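PDB 1X7V: PA3566 protein from Pseudomonas aeruginosa, which is of unknown function but belongs to the antibiotic biosynthesis monooxygenase family and may therefore have oxidoreductase activity. Local coordinates for residues G18-R28 / L45-F55. Numbering follows the deposited sequence.
Sequences GHAEALERELR and LHQDRHDSHLF
F55, at the start of strand 54-61, slips its ring under the first turns of helix 20-36 and meets four of its residues. Starting at the root, CB and then CG of F55 each touch the CD1 methyl of L27, the latter at 3.6 Å. One ortho carbon, CD1, reaches the CD2 methyl of L23 at 3.8 Å, the leucine and the phenylalanine running past one another head to tail. Across the ring, CE2 of F55 packs on CB of E24, whereas the leading atom, CZ, ends 3.6 Å from the backbone O of A20, an oxygen already engaged by the helical bond from E24 N. With CG of F55 anti to the carbonyl carbon (chi1 -58°), the ring is sent toward the helix face formed by A20, L23, E24 and L27.

Beside it, the CD2 methyl of L45 lodges against CB of L27 and CG of R28, while M57 adjoins both leucines. Closer to the helix start, A20 CB lies over one face of the H53 imidazole, 3.9 Å above its plane and displaced from the ring centre; the backbone of H53 is tied to A15 of strand 7-15 and, through its N, to D51 OD1.

Along the outer margin the link is polar and indirect. Two waters each donate to OE1 of E24; one also donates to OE1 of Q47, the other to OE1 of E21 while binding Q47 NE2 weakly. That same NE2 donates to S52 O (2.9 Å, 159°), in the carbonyl plane on a lone pair, which pins the amide across the hairpin loop. R28 grips OE2 of E24 side-on through NE and NH2. In this ferredoxin-like (alpha-beta plait) fold, apolar packing thus carries the direct contact of helix and hairpin, while E24 OE1 and Q47 NE2, 3.9 Å apart, meet through water.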
loop_
_atom_site.group_PDB
_atom_site.type_symbol
_atom_site.label_atom_id
_atom_site.label_comp_id
_atom_site.label_asym_id
_atom_site.label_seq_id
_atom_site.Cartn_x
_atom_site.Cartn_y
_atom_site.Cartn_z
ATOM N N GLY A 18 -4.544 1.427 19.228
ATOM C CA GLY A 18 -5.646 0.521 19.469
ATOM C C GLY A 18 -6.285 -0.063 18.218
ATOM O O GLY A 18 -7.046 -0.991 18.338
ATOM N N HIS A 19 -5.993 0.506 17.028
ATOM C CA HIS A 19 -6.634 0.104 15.765
ATOM C C HIS A 19 -5.793 -0.720 14.785
ATOM O O HIS A 19 -6.155 -0.807 13.625
ATOM C CB HIS A 19 -7.197 1.339 15.074
ATOM C CG HIS A 19 -8.259 2.022 15.868
ATOM N ND1 HIS A 19 -9.583 1.629 15.835
ATOM C CD2 HIS A 19 -8.179 2.979 16.821
ATOM C CE1 HIS A 19 -10.287 2.380 16.670
ATOM N NE2 HIS A 19 -9.461 3.217 17.268
ATOM N N ALA A 20 -4.713 -1.364 15.234
ATOM C CA ALA A 20 -3.850 -2.173 14.370
ATOM C C ALA A 20 -4.588 -3.314 13.691
ATOM O O ALA A 20 -4.390 -3.565 12.507
ATOM C CB ALA A 20 -2.636 -2.732 15.127
ATOM N N GLU A 21 -5.429 -4.025 14.428
ATOM C CA GLU A 21 -6.093 -5.162 13.842
ATOM C C GLU A 21 -7.073 -4.765 12.756
ATOM O O GLU A 21 -7.186 -5.465 11.736
ATOM C CB GLU A 21 -6.806 -5.962 14.915
ATOM C CG GLU A 21 -5.833 -6.558 15.953
ATOM C CD GLU A 21 -5.125 -7.873 15.534
ATOM O OE1 GLU A 21 -4.642 -8.009 14.367
ATOM O OE2 GLU A 21 -5.001 -8.773 16.412
ATOM N N ALA A 22 -7.787 -3.667 12.977
ATOM C CA ALA A 22 -8.755 -3.172 12.011
ATOM C C ALA A 22 -8.018 -2.717 10.749
ATOM O O ALA A 22 -8.420 -3.010 9.594
ATOM C CB ALA A 22 -9.577 -2.016 12.592
ATOM N N LEU A 23 -6.935 -1.994 10.933
ATOM C CA LEU A 23 -6.161 -1.545 9.771
ATOM C C LEU A 23 -5.531 -2.711 8.933
ATOM O O LEU A 23 -5.547 -2.690 7.683
ATOM C CB LEU A 23 -5.110 -0.508 10.233
ATOM C CG LEU A 23 -4.190 0.013 9.094
ATOM C CD1 LEU A 23 -5.093 0.657 8.044
ATOM C CD2 LEU A 23 -3.062 0.953 9.567
ATOM N N GLU A 24 -4.974 -3.713 9.595
ATOM C CA GLU A 24 -4.451 -4.909 8.945
ATOM C C GLU A 24 -5.526 -5.591 8.102
ATOM O O GLU A 24 -5.230 -6.000 6.991
ATOM C CB GLU A 24 -3.937 -5.903 9.983
ATOM C CG GLU A 24 -3.435 -7.245 9.380
ATOM C CD GLU A 24 -2.869 -8.194 10.449
ATOM O OE1 GLU A 24 -2.300 -7.701 11.467
ATOM O OE2 GLU A 24 -2.969 -9.427 10.250
ATOM N N ARG A 25 -6.746 -5.722 8.650
ATOM C CA ARG A 25 -7.890 -6.313 7.940
ATOM C C ARG A 25 -8.105 -5.552 6.644
ATOM O O ARG A 25 -8.231 -6.141 5.592
ATOM C CB ARG A 25 -9.147 -6.262 8.807
ATOM C CG ARG A 25 -10.318 -6.821 8.129
ATOM C CD ARG A 25 -11.449 -7.052 9.075
ATOM N NE ARG A 25 -11.767 -5.848 9.772
ATOM C CZ ARG A 25 -11.769 -5.699 11.100
ATOM N NH1 ARG A 25 -11.541 -6.711 11.959
ATOM N NH2 ARG A 25 -12.058 -4.519 11.564
ATOM N N GLU A 26 -8.098 -4.234 6.728
ATOM C CA GLU A 26 -8.356 -3.385 5.589
ATOM C C GLU A 26 -7.234 -3.435 4.558
ATOM O O GLU A 26 -7.515 -3.503 3.346
ATOM C CB GLU A 26 -8.625 -1.953 6.066
ATOM C CG GLU A 26 -9.924 -1.829 6.873
ATOM C CD GLU A 26 -11.197 -2.299 6.116
ATOM O OE1 GLU A 26 -11.559 -1.614 5.128
ATOM O OE2 GLU A 26 -11.860 -3.330 6.513
ATOM N N LEU A 27 -5.987 -3.366 5.023
ATOM C CA LEU A 27 -4.790 -3.461 4.138
ATOM C C LEU A 27 -4.705 -4.814 3.430
ATOM O O LEU A 27 -4.360 -4.912 2.249
ATOM C CB LEU A 27 -3.506 -3.178 4.934
ATOM C CG LEU A 27 -3.304 -1.780 5.459
ATOM C CD1 LEU A 27 -2.104 -1.670 6.410
ATOM C CD2 LEU A 27 -3.185 -0.758 4.262
ATOM N N ARG A 28 -5.045 -5.893 4.122
ATOM C CA ARG A 28 -4.933 -7.245 3.520
ATOM C C ARG A 28 -5.857 -7.355 2.259
ATOM O O ARG A 28 -5.530 -8.015 1.245
ATOM C CB ARG A 28 -5.288 -8.313 4.533
ATOM C CG ARG A 28 -4.185 -8.667 5.557
ATOM C CD ARG A 28 -4.761 -9.699 6.532
ATOM N NE ARG A 28 -3.788 -10.222 7.492
ATOM C CZ ARG A 28 -2.908 -11.194 7.261
ATOM N NH1 ARG A 28 -2.832 -11.811 6.090
ATOM N NH2 ARG A 28 -2.095 -11.580 8.234
ATOM N N LEU A 45 2.454 -6.766 1.509
ATOM C CA LEU A 45 2.110 -6.196 2.798
ATOM C C LEU A 45 2.960 -6.786 3.925
ATOM O O LEU A 45 3.218 -7.958 3.966
ATOM C CB LEU A 45 0.641 -6.461 3.132
ATOM C CG LEU A 45 0.107 -5.917 4.451
ATOM C CD1 LEU A 45 0.240 -4.423 4.571
ATOM C CD2 LEU A 45 -1.380 -6.340 4.576
ATOM N N HIS A 46 3.394 -5.945 4.851
ATOM C CA HIS A 46 4.285 -6.370 5.945
ATOM C C HIS A 46 3.847 -5.653 7.235
ATOM O O HIS A 46 3.284 -4.555 7.179
ATOM C CB HIS A 46 5.742 -5.945 5.712
ATOM C CG HIS A 46 6.288 -6.303 4.367
ATOM N ND1 HIS A 46 5.900 -5.640 3.222
ATOM C CD2 HIS A 46 7.163 -7.266 3.970
ATOM C CE1 HIS A 46 6.536 -6.166 2.179
ATOM N NE2 HIS A 46 7.305 -7.145 2.601
ATOM N N GLN A 47 4.167 -6.239 8.378
ATOM C CA GLN A 47 3.960 -5.558 9.647
ATOM C C GLN A 47 5.345 -5.400 10.303
ATOM O O GLN A 47 6.209 -6.294 10.242
ATOM C CB GLN A 47 3.036 -6.324 10.528
ATOM C CG GLN A 47 2.586 -5.589 11.752
ATOM C CD GLN A 47 1.611 -6.453 12.528
ATOM O OE1 GLN A 47 1.719 -7.691 12.480
ATOM N NE2 GLN A 47 0.614 -5.827 13.189
ATOM N N ASP A 48 5.558 -4.240 10.872
ATOM C CA ASP A 48 6.747 -3.964 11.690
ATOM C C ASP A 48 7.024 -5.007 12.781
ATOM O O ASP A 48 6.103 -5.499 13.421
ATOM C CB ASP A 48 6.555 -2.635 12.374
ATOM C CG ASP A 48 7.857 -2.058 12.925
ATOM O OD1 ASP A 48 8.584 -1.403 12.136
ATOM O OD2 ASP A 48 8.147 -2.212 14.124
ATOM N N ARG A 49 8.284 -5.311 12.992
ATOM C CA ARG A 49 8.667 -6.334 13.964
ATOM C C ARG A 49 8.433 -5.891 15.410
ATOM O O ARG A 49 8.224 -6.732 16.302
ATOM C CB ARG A 49 10.134 -6.693 13.731
ATOM C CG ARG A 49 10.761 -7.603 14.719
ATOM C CD ARG A 49 12.199 -7.913 14.397
ATOM N NE ARG A 49 12.683 -8.996 15.238
ATOM C CZ ARG A 49 13.740 -9.730 14.970
ATOM N NH1 ARG A 49 14.490 -9.449 13.911
ATOM N NH2 ARG A 49 14.064 -10.743 15.775
ATOM N N HIS A 50 8.490 -4.590 15.678
ATOM C CA HIS A 50 8.397 -4.085 17.060
ATOM C C HIS A 50 7.200 -3.252 17.437
ATOM O O HIS A 50 6.971 -3.054 18.649
ATOM C CB HIS A 50 9.643 -3.289 17.377
ATOM C CG HIS A 50 10.903 -4.101 17.322
ATOM N ND1 HIS A 50 11.148 -5.146 18.186
ATOM C CD2 HIS A 50 11.999 -3.989 16.539
ATOM C CE1 HIS A 50 12.336 -5.661 17.919
ATOM N NE2 HIS A 50 12.870 -4.977 16.922
ATOM N N ASP A 51 6.459 -2.710 16.460
ATOM C CA ASP A 51 5.271 -1.900 16.734
ATOM C C ASP A 51 4.164 -2.429 15.841
ATOM O O ASP A 51 4.232 -2.269 14.622
ATOM C CB ASP A 51 5.536 -0.422 16.435
ATOM C CG ASP A 51 4.317 0.485 16.751
ATOM O OD1 ASP A 51 3.213 -0.022 17.088
ATOM O OD2 ASP A 51 4.474 1.735 16.677
ATOM N N SER A 52 3.133 -3.024 16.449
ATOM C CA SER A 52 2.036 -3.650 15.705
ATOM C C SER A 52 1.226 -2.643 14.854
ATOM O O SER A 52 0.574 -3.026 13.902
ATOM C CB SER A 52 1.088 -4.317 16.711
ATOM O OG SER A 52 0.537 -3.317 17.551
ATOM N N HIS A 53 1.287 -1.363 15.209
ATOM C CA HIS A 53 0.592 -0.303 14.481
ATOM C C HIS A 53 1.218 0.131 13.172
ATOM O O HIS A 53 0.591 0.925 12.452
ATOM C CB HIS A 53 0.489 0.907 15.392
ATOM C CG HIS A 53 -0.263 0.631 16.654
ATOM N ND1 HIS A 53 -1.627 0.778 16.744
ATOM C CD2 HIS A 53 0.151 0.177 17.849
ATOM C CE1 HIS A 53 -2.027 0.425 17.957
ATOM N NE2 HIS A 53 -0.964 0.053 18.649
ATOM N N LEU A 54 2.401 -0.397 12.853
ATOM C CA LEU A 54 3.166 0.013 11.657
ATOM C C LEU A 54 3.182 -1.090 10.623
ATOM O O LEU A 54 3.526 -2.234 10.923
ATOM C CB LEU A 54 4.595 0.336 11.990
ATOM C CG LEU A 54 4.895 1.777 12.346
ATOM C CD1 LEU A 54 6.265 1.848 12.963
ATOM C CD2 LEU A 54 4.784 2.600 11.045
ATOM N N PHE A 55 2.753 -0.725 9.421
ATOM C CA PHE A 55 2.656 -1.607 8.258
ATOM C C PHE A 55 3.368 -0.958 7.100
ATOM O O PHE A 55 3.487 0.271 7.055
ATOM C CB PHE A 55 1.212 -1.831 7.838
ATOM C CG PHE A 55 0.348 -2.406 8.927
ATOM C CD1 PHE A 55 -0.255 -1.596 9.868
ATOM C CD2 PHE A 55 0.236 -3.757 9.065
ATOM C CE1 PHE A 55 -0.997 -2.176 10.901
ATOM C CE2 PHE A 55 -0.471 -4.284 10.028
ATOM C CZ PHE A 55 -1.095 -3.472 10.962
HETATM O O HOH W 1 -2.601 -6.206 13.550
HETATM O O HOH W 2 -0.567 -9.325 12.545
#